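Local coordinates for protein 3-dehydroshikimate dehydratase (Bacillus anthracis, PDB 3DX5) that catalyses the manganese-dependent dehydration of 3-dehydroshikimate to 3,4-dihydroxybenzoate, a step in the biosynthesis of the siderophore petrobactin, at residues S203-D206 against Y207-V210; Q13-F17 against T18-Q22; I32-G36 against T37-N41. All blocks are in the same frame, centred on the assembly; numbering follows the deposited sequence.

In the fold
The three contacts belong to a TIM barrel of the xylose isomerase-like family. Contact 1 is a 3-10 segment in the loop after strand 194-202. Contact 2 is the N-cap at the start of helix 17-26, and contact 3 joins strand 31-35, next in the chain, to helix 36-45. The centres of contacts 2 and 3 are about 12 Å apart. They meet where Val21 CG2 packs on Ile32 CD1 at 3.9 Å, and both touch the second subunit of the homodimer. Contact 1 stands apart, its centre about 28 Å from that of contact 3. Bound 3,4-dihydroxybenzoic acid is about 5 Å from the Trp35 side chain of contact 3 and about 9 Å from the Leu208 side chain of contact 1.

Contact 1. Residues S203-D206 against Y207-V210; sequences SSAD and YLHV
Ser203 and Tyr207 meet at the start of a short 3-10 turn in the loop that follows barrel strand 194-202. Ser203 OG lies 3.5 Å from Tyr207 CD2 and approaches the ring obliquely. The Ser203 backbone hydrogen-bonds with that of Gly225 of the same chain, just before strand 226-227. Ser204 opens an ST turn. Its OG accepts from Asp206 N at 3.0 Å, and chi1 of 151° swings the hydroxyl away from its own N toward that donor. Ser204 O takes the N-H of Tyr207 in a nearly straight bond of 3.1 Å, with the donor above the carbonyl plane. Ala205 O receives Leu208 N in the same i to i+3 manner. Ala205 CB also touches Leu208 CD1. Both side chains rest on Trp177 of helix 173-178, so the turn leans on that helix. Leu208 also packs on Leu174 and is about 6 Å from the side chain of His175, which binds substrate. Asp206 puts its CB over one face of the Tyr207 ring. Its carbonyl faces the imidazole of His209 at the ring edge, where Asp206 O lies 3.2 Å from His209 CD2.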
ATOM      1  N   SER A 203       6.198  -9.969  19.057  1.00 13.40           N
ATOM      2  CA  SER A 203       7.132 -10.672  19.984  1.00 14.62           C
ATOM      3  C   SER A 203       7.281  -9.949  21.322  1.00 15.13           C
ATOM      4  O   SER A 203       7.566 -10.575  22.339  1.00 16.45           O
ATOM      5  CB  SER A 203       8.518 -10.887  19.359  1.00 14.53           C
ATOM      6  OG  SER A 203       9.085  -9.618  19.050  1.00 16.42           O
ATOM      7  N   SER A 204       7.049  -8.643  21.346  1.00 15.72           N
ATOM      8  CA  SER A 204       7.281  -7.842  22.559  1.00 16.80           C
ATOM      9  C   SER A 204       6.568  -6.518  22.376  1.00 17.50           C
ATOM     10  O   SER A 204       6.465  -6.029  21.231  1.00 17.43           O
ATOM     11  CB  SER A 204       8.802  -7.622  22.739  1.00 16.73           C
ATOM     12  OG  SER A 204       9.114  -6.419  23.417  1.00 18.57           O
ATOM     13  N   ALA A 205       6.120  -5.919  23.484  1.00 17.89           N
ATOM     14  CA  ALA A 205       5.558  -4.544  23.486  1.00 17.91           C
ATOM     15  C   ALA A 205       6.488  -3.501  22.857  1.00 17.87           C
ATOM     16  O   ALA A 205       6.018  -2.515  22.314  1.00 18.62           O
ATOM     17  CB  ALA A 205       5.130  -4.095  24.931  1.00 17.27           C
ATOM     18  N   ASP A 206       7.801  -3.726  22.921  1.00 18.57           N
ATOM     19  CA  ASP A 206       8.790  -2.835  22.300  1.00 18.83           C
ATOM     20  C   ASP A 206       8.527  -2.596  20.800  1.00 18.25           C
ATOM     21  O   ASP A 206       8.923  -1.590  20.278  1.00 17.87           O
ATOM     22  CB  ASP A 206      10.193  -3.424  22.449  1.00 19.56           C
ATOM     23  CG  ASP A 206      10.672  -3.480  23.910  1.00 23.44           C
ATOM     24  OD1 ASP A 206       9.929  -3.116  24.861  1.00 26.49           O
ATOM     25  OD2 ASP A 206      11.828  -3.898  24.102  1.00 27.58           O
ATOM     26  N   TYR A 207       7.862  -3.531  20.132  1.00 16.73           N
ATOM     27  CA  TYR A 207       7.678  -3.471  18.704  1.00 16.60           C
ATOM     28  C   TYR A 207       6.267  -3.076  18.280  1.00 16.04           C
ATOM     29  O   TYR A 207       5.948  -3.162  17.084  1.00 15.57           O
ATOM     30  CB  TYR A 207       8.084  -4.805  18.048  1.00 16.25           C
ATOM     31  CG  TYR A 207       9.540  -5.128  18.283  1.00 20.70           C
ATOM     32  CD1 TYR A 207      10.544  -4.343  17.711  1.00 23.88           C
ATOM     33  CD2 TYR A 207       9.918  -6.187  19.112  1.00 22.36           C
ATOM     34  CE1 TYR A 207      11.911  -4.606  17.961  1.00 25.71           C
ATOM     35  CE2 TYR A 207      11.281  -6.460  19.362  1.00 26.82           C
ATOM     36  CZ  TYR A 207      12.260  -5.659  18.781  1.00 26.71           C
ATOM     37  OH  TYR A 207      13.593  -5.928  18.998  1.00 30.42           O
ATOM     38  N   LEU A 208       5.425  -2.655  19.230  1.00 14.81           N
ATOM     39  CA  LEU A 208       4.022  -2.341  18.882  1.00 14.73           C
ATOM     40  C   LEU A 208       3.830  -1.271  17.814  1.00 13.83           C
ATOM     41  O   LEU A 208       2.835  -1.302  17.113  1.00 13.04           O
ATOM     42  CB  LEU A 208       3.178  -2.004  20.127  1.00 15.05           C
ATOM     43  CG  LEU A 208       2.756  -3.229  20.944  1.00 15.39           C
ATOM     44  CD1 LEU A 208       2.330  -2.767  22.344  1.00 16.93           C
ATOM     45  CD2 LEU A 208       1.643  -4.017  20.281  1.00 13.67           C
ATOM     46  N   HIS A 209       4.784  -0.344  17.695  1.00 12.38           N
ATOM     47  CA  HIS A 209       4.714   0.743  16.730  1.00 13.56           C
ATOM     48  C   HIS A 209       4.765   0.205  15.275  1.00 12.72           C
ATOM     49  O   HIS A 209       4.429   0.935  14.356  1.00 13.30           O
ATOM     50  CB  HIS A 209       5.886   1.724  16.961  1.00 13.84           C
ATOM     51  CG  HIS A 209       7.221   1.035  16.980  1.00 15.76           C
ATOM     52  ND1 HIS A 209       7.981   0.851  15.845  1.00 17.58           N
ATOM     53  CD2 HIS A 209       7.888   0.404  17.979  1.00 17.32           C
ATOM     54  CE1 HIS A 209       9.080   0.174  16.147  1.00 16.32           C
ATOM     55  NE2 HIS A 209       9.045  -0.113  17.436  1.00 18.39           N
ATOM     56  N   VAL A 210       5.170  -1.051  15.048  1.00 12.19           N
ATOM     57  CA  VAL A 210       5.192  -1.575  13.654  1.00 11.34           C
ATOM     58  C   VAL A 210       3.774  -1.705  13.095  1.00 11.78           C
ATOM     59  O   VAL A 210       3.591  -1.730  11.877  1.00 11.73           O
ATOM     60  CB  VAL A 210       5.972  -2.912  13.470  1.00 10.66           C
ATOM     61  CG1 VAL A 210       7.444  -2.736  13.857  1.00 10.11           C
ATOM     62  CG2 VAL A 210       5.256  -4.106  14.237  1.00  8.22           C
TER

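Contact 2. Residues Q13-F17 against T18-Q22; sequences QLISF and TDIVQ
Thr18 and Asp19 meet Ser16 at the N-terminus of helix 17-26, where Ser16 is the N-cap. The helix follows the loop after the first strand of the TIM barrel. Thr18 CB lies 3.8 Å from Ser16 OG. Asp19 supplies the capping bond: its N-H points at Ser16 OG, at 3.1 Å and 160°. The Ser16 hydroxyl can reach it because chi1 of 70° sets OG between the backbone N and the carbonyl carbon. The Asp19 side chain folds back over the cap. Asp19 OD2 accepts a hydrogen bond from a water 2.6 Å away, and the same water accepts one from Ser16 N. A negative charge here would probably interact well with the positive end of the helix dipole. The CB of Asp19 also packs against Ile15 CG1.

Ile20 forms the first main-chain helical bond of this turn, from its N to Ser16 O. Its side chain meets Ile15 at about a right angle, with Ile20 CG1 3.9 Å from Ile15 CD1. Ile20 and Phe17 both pack on Leu14 of the second subunit, so this end of the helix joins the dimer interface. Val21 N hydrogen-bonds to Phe17 O at 2.9 Å. Its side chain also packs beside Leu57, Lys60 and Leu62, while Phe17 leans on Thr50 and Glu53 of helix 47-56. Chi1 of -179° puts CG anti to the backbone N, and the Phe17 ring leans forward along the helix over Val21. One face then receives a CH-pi contact: Val21 CG2 is 3.7 Å from the ring centroid.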
ATOM      1  N   GLN A  13       2.151  -7.371  -3.024  1.00  9.72           N
ATOM      2  CA  GLN A  13       2.558  -8.321  -4.035  1.00 10.98           C
ATOM      3  C   GLN A  13       1.525  -8.374  -5.167  1.00 11.32           C
ATOM      4  O   GLN A  13       0.358  -8.024  -4.976  1.00 11.55           O
ATOM      5  CB  GLN A  13       2.811  -9.710  -3.398  1.00 11.67           C
ATOM      6  CG  GLN A  13       1.586 -10.389  -2.840  1.00 12.24           C
ATOM      7  CD  GLN A  13       1.949 -11.465  -1.776  1.00 17.32           C
ATOM      8  OE1 GLN A  13       2.179 -11.154  -0.594  1.00 20.88           O
ATOM      9  NE2 GLN A  13       1.956 -12.715  -2.189  1.00 13.46           N
ATOM     10  N   LEU A  14       1.973  -8.786  -6.354  1.00 11.02           N
ATOM     11  CA  LEU A  14       1.098  -8.933  -7.501  1.00 10.43           C
ATOM     12  C   LEU A  14       0.470 -10.310  -7.388  1.00 10.62           C
ATOM     13  O   LEU A  14       1.174 -11.297  -7.493  1.00 11.15           O
ATOM     14  CB  LEU A  14       1.928  -8.845  -8.800  1.00  8.54           C
ATOM     15  CG  LEU A  14       2.498  -7.449  -9.027  1.00  9.54           C
ATOM     16  CD1 LEU A  14       3.440  -7.431 -10.231  1.00  8.69           C
ATOM     17  CD2 LEU A  14       1.351  -6.426  -9.192  1.00  7.17           C
ATOM     18  N   ILE A  15      -0.835 -10.380  -7.179  1.00 10.21           N
ATOM     19  CA  ILE A  15      -1.519 -11.654  -7.138  1.00 10.70           C
ATOM     20  C   ILE A  15      -2.996 -11.422  -7.542  1.00 10.35           C
ATOM     21  O   ILE A  15      -3.589 -10.410  -7.179  1.00 10.77           O
ATOM     22  CB  ILE A  15      -1.437 -12.310  -5.710  1.00 10.87           C
ATOM     23  CG1 ILE A  15      -2.019 -13.744  -5.726  1.00 11.69           C
ATOM     24  CG2 ILE A  15      -2.137 -11.456  -4.637  1.00 10.33           C
ATOM     25  CD1 ILE A  15      -1.829 -14.536  -4.361  1.00 12.10           C
ATOM     26  N   SER A  16      -3.595 -12.387  -8.228  1.00 10.40           N
ATOM     27  CA  SER A  16      -4.995 -12.258  -8.666  1.00 10.55           C
ATOM     28  C   SER A  16      -5.956 -12.715  -7.600  1.00 10.81           C
ATOM     29  O   SER A  16      -5.602 -13.480  -6.708  1.00 10.45           O
ATOM     30  CB  SER A  16      -5.229 -13.085  -9.939  1.00 10.58           C
ATOM     31  OG  SER A  16      -5.169 -14.455  -9.608  1.00 12.21           O
ATOM     32  N   PHE A  17      -7.199 -12.244  -7.683  1.00 11.24           N
ATOM     33  CA  PHE A  17      -8.246 -12.722  -6.780  1.00 11.11           C
ATOM     34  C   PHE A  17      -8.410 -14.260  -6.895  1.00 11.44           C
ATOM     35  O   PHE A  17      -8.606 -14.949  -5.872  1.00 10.20           O
ATOM     36  CB  PHE A  17      -9.567 -12.008  -7.090  1.00  9.95           C
ATOM     37  CG  PHE A  17     -10.709 -12.415  -6.185  1.00 11.26           C
ATOM     38  CD1 PHE A  17     -10.666 -12.160  -4.810  1.00  9.07           C
ATOM     39  CD2 PHE A  17     -11.836 -13.027  -6.715  1.00 10.51           C
ATOM     40  CE1 PHE A  17     -11.729 -12.532  -3.977  1.00 11.27           C
ATOM     41  CE2 PHE A  17     -12.912 -13.394  -5.870  1.00 11.95           C
ATOM     42  CZ  PHE A  17     -12.861 -13.138  -4.523  1.00  8.51           C
ATOM     43  N   THR A  18      -8.339 -14.779  -8.137  1.00 11.03           N
ATOM     44  CA  THR A  18      -8.469 -16.209  -8.392  1.00 10.67           C
ATOM     45  C   THR A  18      -7.425 -16.987  -7.574  1.00 10.68           C
ATOM     46  O   THR A  18      -7.767 -17.986  -6.944  1.00  8.15           O
ATOM     47  CB  THR A  18      -8.311 -16.554  -9.891  1.00 12.00           C
ATOM     48  OG1 THR A  18      -9.378 -15.951 -10.647  1.00 14.19           O
ATOM     49  CG2 THR A  18      -8.317 -18.104 -10.119  1.00 11.42           C
ATOM     50  N   ASP A  19      -6.170 -16.509  -7.555  1.00 10.38           N
ATOM     51  CA  ASP A  19      -5.122 -17.176  -6.784  1.00 11.05           C
ATOM     52  C   ASP A  19      -5.285 -17.034  -5.268  1.00 10.48           C
ATOM     53  O   ASP A  19      -4.967 -17.965  -4.505  1.00 10.44           O
ATOM     54  CB  ASP A  19      -3.743 -16.694  -7.209  1.00 12.09           C
ATOM     55  CG  ASP A  19      -3.345 -17.236  -8.582  1.00 16.97           C
ATOM     56  OD1 ASP A  19      -4.057 -18.111  -9.153  1.00 21.36           O
ATOM     57  OD2 ASP A  19      -2.300 -16.796  -9.087  1.00 21.19           O
ATOM     58  N   ILE A  20      -5.779 -15.893  -4.811  1.00 10.50           N
ATOM     59  CA  ILE A  20      -6.140 -15.785  -3.384  1.00 10.30           C
ATOM     60  C   ILE A  20      -7.248 -16.790  -2.965  1.00 10.34           C
ATOM     61  O   ILE A  20      -7.134 -17.482  -1.926  1.00 10.36           O
ATOM     62  CB  ILE A  20      -6.544 -14.390  -3.029  1.00 11.47           C
ATOM     63  CG1 ILE A  20      -5.288 -13.505  -2.990  1.00 13.01           C
ATOM     64  CG2 ILE A  20      -7.261 -14.374  -1.644  1.00  9.51           C
ATOM     65  CD1 ILE A  20      -5.610 -12.085  -2.779  1.00 14.13           C
ATOM     66  N   VAL A  21      -8.296 -16.893  -3.780  1.00  8.88           N
ATOM     67  CA  VAL A  21      -9.373 -17.798  -3.465  1.00  8.34           C
ATOM     68  C   VAL A  21      -8.824 -19.223  -3.416  1.00  8.88           C
ATOM     69  O   VAL A  21      -9.145 -19.980  -2.509  1.00  7.74           O
ATOM     70  CB  VAL A  21     -10.526 -17.679  -4.479  1.00  7.74           C
ATOM     71  CG1 VAL A  21     -11.527 -18.847  -4.301  1.00  9.62           C
ATOM     72  CG2 VAL A  21     -11.231 -16.341  -4.354  1.00  8.78           C
ATOM     73  N   GLN A  22      -8.007 -19.598  -4.403  1.00  9.66           N
ATOM     74  CA  GLN A  22      -7.447 -20.964  -4.465  1.00 10.77           C
ATOM     75  C   GLN A  22      -6.550 -21.224  -3.234  1.00 10.60           C
ATOM     76  O   GLN A  22      -6.630 -22.285  -2.619  1.00 10.47           O
ATOM     77  CB  GLN A  22      -6.650 -21.183  -5.774  1.00 10.88           C
ATOM     78  CG  GLN A  22      -6.008 -22.589  -5.913  1.00 15.74           C
ATOM     79  CD  GLN A  22      -7.035 -23.721  -5.748  1.00 21.08           C
ATOM     80  OE1 GLN A  22      -8.143 -23.663  -6.288  1.00 22.57           O
ATOM     81  NE2 GLN A  22      -6.656 -24.759  -5.010  1.00 24.08           N
TER
HETATM   82  O   HOH W   1      -1.618 -14.381  -9.553  1.00 16.33           O

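Contact 3. Residues I32-G36 against T37-N41; sequences IELWG and THAQN
Trp35 and His38 form a T-shaped pair at the end of barrel strand 31-35, where the chain turns into helix 36-45. The indole edge is directed at the imidazole face. The planes stand at 89°, and the centroids of the Trp35 six-membered ring and the His38 ring are 5.0 Å apart. Trp35 CE3 makes the approach and lies 3.5 Å from His38 NE2. Thr37 covers one face of the same indole. Its CG2 makes a CH-pi contact 3.8 Å from the centroid of the six-membered ring. Chi1 of -174° turns Thr37 OG1 away from its own backbone N, leaving CG2 to meet the indole. Thr37 OG1 itself hydrogen-bonds to His12 O of the second subunit.

Leu34 reaches forward on another side of the turn. Its CD1 touches His38 CB, and its CD2 packs on Ala39 CB at 3.8 Å. Phe96 of helix 79-96 adjoins both Leu34 and Ala39. Trp35 is the N-cap residue. Its O accepts the N-H of Ala39 at 3.0 Å, and Gly36 O accepts that of Gln40 at 2.9 Å, so the helix starts directly at the strand end.

The polar ends of the two rings are used elsewhere. Trp35 NE1 hydrogen-bonds to Tyr70 OH, and His38 ND1 hydrogen-bonds to Thr7 OG1. Since Tyr70 binds substrate, Trp35 is a second-shell residue that probably helps to position it. His38, met by the indole edge, and Thr37 CG2, over one indole face, would together limit rotation of the indole beside the pocket.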
ATOM      1  N   ILE A  32     -12.983 -15.124   3.376  1.00  9.76           N
ATOM      2  CA  ILE A  32     -12.024 -14.105   2.928  1.00 10.42           C
ATOM      3  C   ILE A  32     -12.558 -12.745   3.389  1.00 10.91           C
ATOM      4  O   ILE A  32     -13.718 -12.411   3.138  1.00 11.02           O
ATOM      5  CB  ILE A  32     -11.837 -14.151   1.397  1.00  9.78           C
ATOM      6  CG1 ILE A  32     -11.118 -15.461   1.018  1.00 10.59           C
ATOM      7  CG2 ILE A  32     -11.051 -12.903   0.910  1.00  9.89           C
ATOM      8  CD1 ILE A  32     -11.211 -15.768  -0.487  1.00 14.40           C
ATOM      9  N   GLU A  33     -11.711 -11.978   4.067  1.00 10.37           N
ATOM     10  CA  GLU A  33     -12.048 -10.621   4.462  1.00 10.81           C
ATOM     11  C   GLU A  33     -11.402  -9.755   3.397  1.00 10.90           C
ATOM     12  O   GLU A  33     -10.141  -9.696   3.251  1.00 10.57           O
ATOM     13  CB  GLU A  33     -11.505 -10.308   5.878  1.00 10.69           C
ATOM     14  CG  GLU A  33     -11.526  -8.787   6.225  1.00 12.01           C
ATOM     15  CD  GLU A  33     -10.953  -8.486   7.622  1.00 14.16           C
ATOM     16  OE1 GLU A  33     -10.799  -9.431   8.447  1.00 15.84           O
ATOM     17  OE2 GLU A  33     -10.638  -7.297   7.905  1.00 16.58           O
ATOM     18  N   LEU A  34     -12.260  -9.096   2.623  1.00  9.91           N
ATOM     19  CA  LEU A  34     -11.825  -8.426   1.418  1.00 10.56           C
ATOM     20  C   LEU A  34     -11.578  -6.961   1.722  1.00 10.56           C
ATOM     21  O   LEU A  34     -12.511  -6.256   2.151  1.00 10.76           O
ATOM     22  CB  LEU A  34     -12.907  -8.550   0.340  1.00 10.66           C
ATOM     23  CG  LEU A  34     -12.593  -8.137  -1.089  1.00 12.14           C
ATOM     24  CD1 LEU A  34     -11.348  -8.723  -1.665  1.00  7.59           C
ATOM     25  CD2 LEU A  34     -13.811  -8.603  -1.910  1.00 12.14           C
ATOM     26  N   TRP A  35     -10.360  -6.489   1.461  1.00  8.97           N
ATOM     27  CA  TRP A  35     -10.030  -5.069   1.633  1.00  9.52           C
ATOM     28  C   TRP A  35     -10.892  -4.240   0.653  1.00 10.22           C
ATOM     29  O   TRP A  35     -11.082  -4.653  -0.499  1.00 10.15           O
ATOM     30  CB  TRP A  35      -8.558  -4.909   1.278  1.00  9.23           C
ATOM     31  CG  TRP A  35      -7.849  -3.721   1.860  1.00 11.05           C
ATOM     32  CD1 TRP A  35      -8.223  -2.939   2.949  1.00 10.92           C
ATOM     33  CD2 TRP A  35      -6.588  -3.205   1.403  1.00 11.13           C
ATOM     34  NE1 TRP A  35      -7.253  -1.963   3.172  1.00  9.97           N
ATOM     35  CE2 TRP A  35      -6.250  -2.109   2.236  1.00 11.08           C
ATOM     36  CE3 TRP A  35      -5.707  -3.578   0.365  1.00 11.39           C
ATOM     37  CZ2 TRP A  35      -5.063  -1.369   2.052  1.00 12.49           C
ATOM     38  CZ3 TRP A  35      -4.531  -2.839   0.181  1.00 10.69           C
ATOM     39  CH2 TRP A  35      -4.225  -1.749   1.022  1.00 10.43           C
ATOM     40  N   GLY A  36     -11.433  -3.109   1.111  1.00 10.10           N
ATOM     41  CA  GLY A  36     -12.371  -2.328   0.335  1.00  9.05           C
ATOM     42  C   GLY A  36     -11.830  -1.897  -1.016  1.00 10.47           C
ATOM     43  O   GLY A  36     -12.555  -1.961  -2.031  1.00  9.11           O
ATOM     44  N   THR A  37     -10.550  -1.490  -1.074  1.00  9.64           N
ATOM     45  CA  THR A  37      -9.990  -1.071  -2.359  1.00  8.66           C
ATOM     46  C   THR A  37      -9.879  -2.235  -3.356  1.00  8.46           C
ATOM     47  O   THR A  37     -10.053  -2.044  -4.577  1.00  7.96           O
ATOM     48  CB  THR A  37      -8.611  -0.352  -2.204  1.00  9.21           C
ATOM     49  OG1 THR A  37      -8.236   0.143  -3.484  1.00  9.28           O
ATOM     50  CG2 THR A  37      -7.503  -1.348  -1.686  1.00  7.86           C
ATOM     51  N   HIS A  38      -9.591  -3.445  -2.843  1.00  7.66           N
ATOM     52  CA  HIS A  38      -9.600  -4.648  -3.663  1.00  7.70           C
ATOM     53  C   HIS A  38     -11.001  -4.966  -4.206  1.00  8.11           C
ATOM     54  O   HIS A  38     -11.138  -5.256  -5.399  1.00  8.19           O
ATOM     55  CB  HIS A  38      -9.084  -5.853  -2.860  1.00  8.43           C
ATOM     56  CG  HIS A  38      -7.599  -5.810  -2.602  1.00  9.13           C
ATOM     57  ND1 HIS A  38      -6.975  -6.639  -1.692  1.00  6.28           N
ATOM     58  CD2 HIS A  38      -6.622  -5.033  -3.137  1.00  7.11           C
ATOM     59  CE1 HIS A  38      -5.670  -6.422  -1.729  1.00  6.68           C
ATOM     60  NE2 HIS A  38      -5.433  -5.438  -2.580  1.00  9.44           N
ATOM     61  N   ALA A  39     -12.019  -4.928  -3.330  1.00  6.84           N
ATOM     62  CA  ALA A  39     -13.425  -5.093  -3.727  1.00  7.16           C
ATOM     63  C   ALA A  39     -13.809  -4.113  -4.866  1.00  7.96           C
ATOM     64  O   ALA A  39     -14.364  -4.510  -5.905  1.00  8.70           O
ATOM     65  CB  ALA A  39     -14.353  -4.863  -2.485  1.00  6.79           C
ATOM     66  N   GLN A  40     -13.505  -2.836  -4.667  1.00  8.37           N
ATOM     67  CA  GLN A  40     -13.864  -1.786  -5.610  1.00  9.27           C
ATOM     68  C   GLN A  40     -13.179  -2.001  -6.945  1.00  9.25           C
ATOM     69  O   GLN A  40     -13.798  -1.868  -8.010  1.00  9.28           O
ATOM     70  CB  GLN A  40     -13.471  -0.416  -5.031  1.00  9.80           C
ATOM     71  CG  GLN A  40     -13.676   0.772  -6.034  1.00 11.48           C
ATOM     72  CD  GLN A  40     -15.171   1.031  -6.362  1.00 15.17           C
ATOM     73  OE1 GLN A  40     -16.080   0.577  -5.661  1.00 13.98           O
ATOM     74  NE2 GLN A  40     -15.407   1.758  -7.442  1.00 14.21           N
ATOM     75  N   ASN A  41     -11.895  -2.306  -6.911  1.00  9.00           N
ATOM     76  CA  ASN A  41     -11.207  -2.499  -8.181  1.00  9.28           C
ATOM     77  C   ASN A  41     -11.606  -3.764  -8.918  1.00  9.13           C
ATOM     78  O   ASN A  41     -11.572  -3.787 -10.142  1.00  8.65           O
ATOM     79  CB  ASN A  41      -9.692  -2.371  -8.016  1.00  9.70           C
ATOM     80  CG  ASN A  41      -9.263  -0.926  -7.788  1.00 10.98           C
ATOM     81  OD1 ASN A  41      -8.644  -0.578  -6.769  1.00 15.95           O
ATOM     82  ND2 ASN A  41      -9.611  -0.081  -8.716  1.00 11.95           N
TER